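Local coordinates for protein diguanylate cyclase/phosphodiesterase (Caldicellulosiruptor saccharolyticus, PDB 3MTK) that probably acts in cyclic-di-GMP turnover, perhaps as a phosphodiesterase, this piece being the GGDEF (diguanylate cyclase-type) domain of a longer PAS-, GGDEF- and EAL-containing protein, at residues I64-S67 against K68-D72; N19-I22 against R23-L27; Y112-G116 against N117-V121. One frame throughout, in Å; residues are numbered along the deposited sequence.

Contact 1 of 3, residues I64-S67 against K68-D72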
loop_
_atom_site.group_PDB
_atom_site.type_symbol
_atom_site.label_atom_id
_atom_site.label_comp_id
_atom_site.label_asym_id
_atom_site.label_seq_id
_atom_site.Cartn_x
_atom_site.Cartn_y
_atom_site.Cartn_z
ATOM N N ILE A 64 3.454 -4.963 11.351
ATOM C CA ILE A 64 2.442 -4.236 12.109
ATOM C C ILE A 64 2.882 -2.781 12.173
ATOM O O ILE A 64 2.121 -1.883 11.816
ATOM C CB ILE A 64 2.275 -4.791 13.542
ATOM C CG1 ILE A 64 1.637 -6.181 13.493
ATOM C CG2 ILE A 64 1.393 -3.857 14.358
ATOM C CD1 ILE A 64 1.418 -6.809 14.873
ATOM N N HIS A 65 4.117 -2.549 12.617
ATOM C CA HIS A 65 4.648 -1.188 12.684
ATOM C C HIS A 65 4.401 -0.479 11.363
ATOM O O HIS A 65 3.898 0.644 11.335
ATOM C CB HIS A 65 6.152 -1.201 12.956
ATOM C CG HIS A 65 6.507 -1.273 14.407
ATOM N ND1 HIS A 65 6.059 -2.281 15.234
ATOM C CD2 HIS A 65 7.264 -0.458 15.179
ATOM C CE1 HIS A 65 6.525 -2.084 16.454
ATOM N NE2 HIS A 65 7.259 -0.985 16.448
ATOM N N ILE A 66 4.748 -1.138 10.259
ATOM C CA ILE A 66 4.552 -0.524 8.956
ATOM C C ILE A 66 3.087 -0.193 8.709
ATOM O O ILE A 66 2.767 0.923 8.304
ATOM C CB ILE A 66 5.063 -1.429 7.815
ATOM C CG1 ILE A 66 6.581 -1.591 7.922
ATOM C CG2 ILE A 66 4.706 -0.815 6.477
ATOM C CD1 ILE A 66 7.177 -2.544 6.921
ATOM N N SER A 67 2.195 -1.146 8.964
ATOM C CA SER A 67 0.774 -0.902 8.734
ATOM C C SER A 67 0.277 0.318 9.495
ATOM O O SER A 67 -0.478 1.123 8.955
ATOM C CB SER A 67 -0.058 -2.116 9.146
ATOM O OG SER A 67 -0.021 -2.310 10.549
ATOM N N LYS A 68 0.702 0.464 10.745
ATOM C CA LYS A 68 0.258 1.597 11.543
ATOM C C LYS A 68 0.758 2.926 10.993
ATOM O O LYS A 68 0.015 3.910 10.954
ATOM C CB LYS A 68 0.670 1.404 13.001
ATOM C CG LYS A 68 -0.050 0.211 13.622
ATOM C CD LYS A 68 0.248 0.027 15.097
ATOM C CE LYS A 68 -0.436 -1.232 15.637
ATOM N NZ LYS A 68 -0.000 -1.529 17.036
ATOM N N ARG A 69 2.006 2.960 10.548
ATOM C CA ARG A 69 2.539 4.193 9.984
ATOM C C ARG A 69 1.742 4.535 8.715
ATOM O O ARG A 69 1.350 5.679 8.500
ATOM C CB ARG A 69 4.028 4.022 9.669
ATOM C CG ARG A 69 4.725 5.282 9.229
ATOM C CD ARG A 69 6.263 5.124 9.171
ATOM N NE ARG A 69 6.857 4.744 10.454
ATOM C CZ ARG A 69 8.171 4.632 10.668
ATOM N NH1 ARG A 69 9.029 4.874 9.681
ATOM N NH2 ARG A 69 8.631 4.275 11.867
ATOM N N ILE A 70 1.495 3.535 7.876
ATOM C CA ILE A 70 0.737 3.756 6.649
ATOM C C ILE A 70 -0.636 4.276 7.066
ATOM O O ILE A 70 -1.119 5.287 6.571
ATOM C CB ILE A 70 0.546 2.440 5.860
ATOM C CG1 ILE A 70 1.902 1.888 5.412
ATOM C CG2 ILE A 70 -0.343 2.675 4.668
ATOM C CD1 ILE A 70 1.797 0.641 4.548
ATOM N N LYS A 71 -1.257 3.567 7.994
ATOM C CA LYS A 71 -2.562 3.952 8.482
ATOM C C LYS A 71 -2.503 5.390 9.009
ATOM O O LYS A 71 -3.429 6.170 8.807
ATOM C CB LYS A 71 -2.992 2.969 9.580
ATOM C CG LYS A 71 -4.386 3.167 10.122
ATOM C CD LYS A 71 -5.084 1.826 10.390
ATOM C CE LYS A 71 -4.285 0.889 11.304
ATOM N NZ LYS A 71 -4.129 1.385 12.696
ATOM N N ASP A 72 -1.391 5.749 9.645
ATOM C CA ASP A 72 -1.233 7.081 10.217
ATOM C C ASP A 72 -1.086 8.222 9.211
ATOM O O ASP A 72 -1.859 9.180 9.242
ATOM C CB ASP A 72 -0.051 7.095 11.194
ATOM C CG ASP A 72 0.097 8.427 11.921
ATOM O OD1 ASP A 72 0.856 9.309 11.451
ATOM O OD2 ASP A 72 -0.564 8.596 12.968
#
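The flat peptide carbonyl of Ile64 joins one turn of helix 56-74 to the next, taking the backbone N-H of Lys68 ahead of its oxygen and the hydroxyl of Ser67 at its side. Lys68 N bonds to Ile64 O at 2.9 Å, nearly along the C=O axis. Ser67 OG lies in the carbonyl plane and donates into a lone pair of Ile64 O over a short 2.5 Å. The hydroxyl gets there because it sits between the backbone N and carbonyl carbon of Ser67 (chi1 68°), folded back on the helix. The imidazole of His65 and the guanidinium of Arg69 lead away from this turn, toward hairpin strand 112-114. Arg69 makes a cation-pi contact with Tyr112, and its NH1 and NH2 bond to the carbonyls of Gln107, Leu110 and Pro111; His65 ND1 hydrogen-bonds to Glu61 O, and NE2 makes a weak bond to Asn113 O. Ile64 and the extended Lys68 chain run side by side, and Ile64 CG2 meets Lys68 CE at a tight 3.4 Å. On the far side of the helix Ile66 and Ile70 cross at a slant, Ile66 CG2 lying 3.8 Å from Ile70 CD1, with Phe88 of strand 87-93 against both. Chemically, the buried serine hydroxyl is satisfied by its own helix and can face the core beside Leu15 and Phe88, while the arginine's charge is probably steadied by the carbonyls it grips.

Contact 2 of 3, residues N19-I22 against R23-L27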
loop_
_atom_site.group_PDB
_atom_site.type_symbol
_atom_site.label_atom_id
_atom_site.label_comp_id
_atom_site.label_asym_id
_atom_site.label_seq_id
_atom_site.Cartn_x
_atom_site.Cartn_y
_atom_site.Cartn_z
ATOM N N ASN A 19 -10.104 -8.575 -0.370
ATOM C CA ASN A 19 -11.530 -8.711 -0.668
ATOM C C ASN A 19 -12.237 -7.393 -0.334
ATOM O O ASN A 19 -13.073 -6.900 -1.104
ATOM C CB ASN A 19 -12.153 -9.846 0.148
ATOM C CG ASN A 19 -11.692 -11.211 -0.314
ATOM O OD1 ASN A 19 -11.521 -11.443 -1.507
ATOM N ND2 ASN A 19 -11.505 -12.129 0.631
ATOM N N SER A 20 -11.893 -6.831 0.821
ATOM C CA SER A 20 -12.463 -5.573 1.258
ATOM C C SER A 20 -12.057 -4.479 0.286
ATOM O O SER A 20 -12.846 -3.585 -0.006
ATOM C CB SER A 20 -11.982 -5.242 2.665
ATOM O OG SER A 20 -12.290 -6.310 3.549
ATOM N N LEU A 21 -10.830 -4.554 -0.222
ATOM C CA LEU A 21 -10.357 -3.565 -1.188
ATOM C C LEU A 21 -11.252 -3.611 -2.418
ATOM O O LEU A 21 -11.604 -2.574 -2.982
ATOM C CB LEU A 21 -8.912 -3.858 -1.625
ATOM C CG LEU A 21 -8.406 -3.049 -2.831
ATOM C CD1 LEU A 21 -8.488 -1.566 -2.508
ATOM C CD2 LEU A 21 -6.973 -3.428 -3.177
ATOM N N ILE A 22 -11.610 -4.819 -2.836
ATOM C CA ILE A 22 -12.450 -4.986 -4.008
ATOM C C ILE A 22 -13.867 -4.407 -3.830
ATOM O O ILE A 22 -14.349 -3.670 -4.697
ATOM C CB ILE A 22 -12.513 -6.465 -4.398
ATOM C CG1 ILE A 22 -11.141 -6.889 -4.937
ATOM C CG2 ILE A 22 -13.620 -6.695 -5.423
ATOM C CD1 ILE A 22 -11.045 -8.354 -5.338
ATOM N N ARG A 23 -14.527 -4.728 -2.720
ATOM C CA ARG A 23 -15.862 -4.188 -2.475
ATOM C C ARG A 23 -15.787 -2.668 -2.555
ATOM O O ARG A 23 -16.488 -2.045 -3.347
ATOM C CB ARG A 23 -16.387 -4.563 -1.083
ATOM C CG ARG A 23 -16.928 -5.973 -0.935
ATOM C CD ARG A 23 -17.775 -6.082 0.340
ATOM N NE ARG A 23 -17.132 -5.402 1.461
ATOM C CZ ARG A 23 -17.668 -5.256 2.667
ATOM N NH1 ARG A 23 -18.873 -5.744 2.922
ATOM N NH2 ARG A 23 -16.992 -4.621 3.620
ATOM N N TRP A 24 -14.928 -2.075 -1.731
ATOM C CA TRP A 24 -14.794 -0.631 -1.722
ATOM C C TRP A 24 -14.402 -0.064 -3.075
ATOM O O TRP A 24 -14.710 1.083 -3.366
ATOM C CB TRP A 24 -13.806 -0.181 -0.641
ATOM C CG TRP A 24 -14.464 0.036 0.706
ATOM C CD1 TRP A 24 -15.588 0.782 0.965
ATOM C CD2 TRP A 24 -14.019 -0.463 1.973
ATOM N NE1 TRP A 24 -15.864 0.776 2.311
ATOM C CE2 TRP A 24 -14.917 0.021 2.955
ATOM C CE3 TRP A 24 -12.948 -1.271 2.377
ATOM C CZ2 TRP A 24 -14.773 -0.277 4.318
ATOM C CZ3 TRP A 24 -12.801 -1.568 3.736
ATOM C CH2 TRP A 24 -13.711 -1.070 4.688
ATOM N N LEU A 25 -13.736 -0.858 -3.908
ATOM C CA LEU A 25 -13.358 -0.380 -5.237
ATOM C C LEU A 25 -14.590 -0.287 -6.134
ATOM O O LEU A 25 -14.810 0.730 -6.789
ATOM C CB LEU A 25 -12.325 -1.305 -5.882
ATOM C CG LEU A 25 -10.854 -0.960 -5.597
ATOM C CD1 LEU A 25 -9.941 -2.018 -6.202
ATOM C CD2 LEU A 25 -10.532 0.411 -6.175
ATOM N N ASN A 26 -15.388 -1.350 -6.166
ATOM C CA ASN A 26 -16.599 -1.357 -6.980
ATOM C C ASN A 26 -17.498 -0.198 -6.574
ATOM O O ASN A 26 -18.136 0.432 -7.415
ATOM C CB ASN A 26 -17.370 -2.664 -6.803
ATOM C CG ASN A 26 -16.581 -3.867 -7.261
ATOM O OD1 ASN A 26 -15.772 -3.773 -8.185
ATOM N ND2 ASN A 26 -16.821 -5.010 -6.626
ATOM N N LEU A 27 -17.541 0.080 -5.278
ATOM C CA LEU A 27 -18.361 1.165 -4.773
ATOM C C LEU A 27 -17.854 2.479 -5.353
ATOM O O LEU A 27 -18.581 3.191 -6.050
ATOM C CB LEU A 27 -18.274 1.226 -3.252
ATOM C CG LEU A 27 -19.444 1.929 -2.566
ATOM C CD1 LEU A 27 -20.541 0.897 -2.301
ATOM C CD2 LEU A 27 -18.987 2.567 -1.262
#
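Leu21 and Leu25 make the dense side of this turn of helix 18-30: Leu21 CG stands opposite its backbone N (chi1 169°), which carries it to 3.8 Å from Leu25 CD1. Met141 of helix 137-154 and Ile91 of strand 87-93 pack on both leucines. Here the backbone is less regular: Leu25 N makes two weak, bent bonds, to Leu21 O and to Ile22 O, whereas Asn26 N bonds straight to Ile22 O at 2.9 Å, their side chains running side by side with Ile22 CG2 3.8 Å from Asn26 ND2. The solvent side is looser. Arg23 N bonds to Asn19 O at 3.1 Å, but the two side chains diverge, Asn19 ND2 going to Ala7 O and Arg23 making a cation-pi contact with Phe8. Between, the indole of Trp24 lies alongside Ser20, with Trp24 CE3 3.3 Å from Ser20 O and Trp24 CZ3 3.9 Å from Ser20 CB. An alanine here would probably uncover the Ser20 carbonyl and methylene, opening a gap toward Lys79. Chemically, the turn is split: the leucines join it to strand 87-93 and helix 137-154 through apolar contacts, whereas Asn19 and Ser20, whose OG bonds to Phe8 O, tie it to helix 3-8 by polar bonds.

Contact 3 of 3, residues Y112-G116 against N117-V121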
loop_
_atom_site.group_PDB
_atom_site.type_symbol
_atom_site.label_atom_id
_atom_site.label_comp_id
_atom_site.label_asym_id
_atom_site.label_seq_id
_atom_site.Cartn_x
_atom_site.Cartn_y
_atom_site.Cartn_z
ATOM N N TYR A 112 12.468 1.979 12.118
ATOM C CA TYR A 112 11.428 1.374 12.938
ATOM C C TYR A 112 12.129 0.783 14.150
ATOM O O TYR A 112 13.110 0.048 14.011
ATOM C CB TYR A 112 10.689 0.252 12.190
ATOM C CG TYR A 112 9.919 0.703 10.977
ATOM C CD1 TYR A 112 10.536 0.816 9.741
ATOM C CD2 TYR A 112 8.575 1.064 11.080
ATOM C CE1 TYR A 112 9.848 1.279 8.642
ATOM C CE2 TYR A 112 7.877 1.528 9.982
ATOM C CZ TYR A 112 8.521 1.637 8.771
ATOM O OH TYR A 112 7.845 2.148 7.694
ATOM N N ASN A 113 11.637 1.122 15.335
ATOM C CA ASN A 113 12.216 0.616 16.567
ATOM C C ASN A 113 11.344 -0.551 16.960
ATOM O O ASN A 113 10.369 -0.393 17.688
ATOM C CB ASN A 113 12.200 1.702 17.653
ATOM C CG ASN A 113 12.884 1.266 18.948
ATOM O OD1 ASN A 113 13.343 2.105 19.724
ATOM N ND2 ASN A 113 12.942 -0.042 19.192
ATOM N N VAL A 114 11.689 -1.721 16.445
ATOM C CA VAL A 114 10.940 -2.929 16.735
ATOM C C VAL A 114 11.652 -3.728 17.820
ATOM O O VAL A 114 12.675 -4.361 17.567
ATOM C CB VAL A 114 10.798 -3.799 15.473
ATOM C CG1 VAL A 114 9.846 -4.953 15.744
ATOM C CG2 VAL A 114 10.308 -2.947 14.316
ATOM N N ASN A 115 11.109 -3.689 19.032
ATOM C CA ASN A 115 11.701 -4.405 20.154
ATOM C C ASN A 115 13.195 -4.097 20.254
ATOM O O ASN A 115 14.032 -4.999 20.220
ATOM C CB ASN A 115 11.496 -5.913 19.988
ATOM C CG ASN A 115 11.968 -6.704 21.200
ATOM O OD1 ASN A 115 11.478 -6.507 22.318
ATOM N ND2 ASN A 115 12.928 -7.606 20.982
ATOM N N GLY A 116 13.524 -2.814 20.364
ATOM C CA GLY A 116 14.919 -2.422 20.474
ATOM C C GLY A 116 15.698 -2.540 19.178
ATOM O O GLY A 116 16.784 -1.971 19.045
ATOM N N ASN A 117 15.152 -3.284 18.222
ATOM C CA ASN A 117 15.807 -3.462 16.929
ATOM C C ASN A 117 15.515 -2.276 16.007
ATOM O O ASN A 117 14.366 -2.049 15.615
ATOM C CB ASN A 117 15.319 -4.751 16.266
ATOM C CG ASN A 117 15.738 -5.992 17.021
ATOM O OD1 ASN A 117 16.831 -6.519 16.813
ATOM N ND2 ASN A 117 14.872 -6.466 17.907
ATOM N N LEU A 118 16.555 -1.519 15.672
ATOM C CA LEU A 118 16.404 -0.370 14.788
ATOM C C LEU A 118 16.414 -0.930 13.372
ATOM O O LEU A 118 17.432 -1.447 12.908
ATOM C CB LEU A 118 17.569 0.607 14.966
ATOM C CG LEU A 118 17.296 2.016 14.431
ATOM C CD1 LEU A 118 16.411 2.750 15.433
ATOM C CD2 LEU A 118 18.604 2.780 14.221
ATOM N N ILE A 119 15.286 -0.821 12.680
ATOM C CA ILE A 119 15.197 -1.375 11.339
ATOM C C ILE A 119 14.782 -0.394 10.259
ATOM O O ILE A 119 13.874 0.419 10.437
ATOM C CB ILE A 119 14.234 -2.579 11.327
ATOM C CG1 ILE A 119 14.663 -3.571 12.407
ATOM C CG2 ILE A 119 14.239 -3.265 9.950
ATOM C CD1 ILE A 119 13.698 -4.709 12.602
ATOM N N ARG A 120 15.474 -0.485 9.136
ATOM C CA ARG A 120 15.213 0.350 7.982
ATOM C C ARG A 120 14.857 -0.570 6.821
ATOM O O ARG A 120 15.541 -1.562 6.579
ATOM C CB ARG A 120 16.457 1.168 7.635
ATOM C CG ARG A 120 16.585 2.462 8.400
ATOM C CD ARG A 120 17.936 3.104 8.146
ATOM N NE ARG A 120 17.885 4.562 8.249
ATOM C CZ ARG A 120 17.256 5.357 7.383
ATOM N NH1 ARG A 120 16.618 4.839 6.344
ATOM N NH2 ARG A 120 17.268 6.673 7.552
ATOM N N VAL A 121 13.782 -0.244 6.111
ATOM C CA VAL A 121 13.344 -1.037 4.977
ATOM C C VAL A 121 13.130 -0.161 3.770
ATOM O O VAL A 121 12.992 1.047 3.893
ATOM C CB VAL A 121 12.021 -1.742 5.257
ATOM C CG1 VAL A 121 12.234 -2.885 6.220
ATOM C CG2 VAL A 121 11.030 -0.740 5.811
#
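Val114 and Asn117 close the hairpin with three hydrogen bonds, two of which end on Val114 O. Asn117 N reaches this oxygen at 2.8 Å from well above the carbonyl plane, whereas Asn117 ND2 comes in that plane at 3.1 Å, with the acceptor also in the plane of its own amide. The side-chain amide can bend back this way because CG stands beside the backbone N (chi1 -66°). In return Val114 N donates to Asn117 O. Two pairs further on, past the non-hydrogen-bonded pair Asn113-Leu118, Tyr112 and Ile119 exchange two 2.7 Å bonds, Tyr112 N to Ile119 O and Ile119 N to Tyr112 O. The edge of the Tyr112 ring also faces Ile119 O, CD1 being 3.4 Å from it, and its CE1 meets Val121 CG2 at 3.7 Å. Tyr112, Val114, Asn117 and Ile119 share one face of the ribbon, and helix 56-74 lies against it: Leu62 touches Tyr112, Glu61 touches Val114, and Leu58 meets both Asn117 and Ile119. Asn115 and Gly116, both with positive phi, form the corner. This is the classic two-residue beta hairpin with a type I' Asn-Gly turn.

Overall arrangement
Along the chain the order is contact 2, contact 1, contact 3, all within one GGDEF domain. Contacts 1 and 3 adjoin, their centres 13 Å apart: the hairpin 112-119 lies along helix 56-74, with Ile66 CG1 3.9 Å from Tyr112 CZ. Contact 2, on helix 18-30, is more remote, its centre 21 Å from that of contact 1 and 33 Å from that of contact 3, across the chain's centre. Strand 87-93 of the six-stranded mixed sheet links the two helices: contact 1 touches Phe88 and Ile90, contact 2 Ala89 and Ile91, an alternation consistent with opposite faces. The sheet thus probably separates helix 18-30 from helix 56-74, on which the hairpin packs, partly through contact 1.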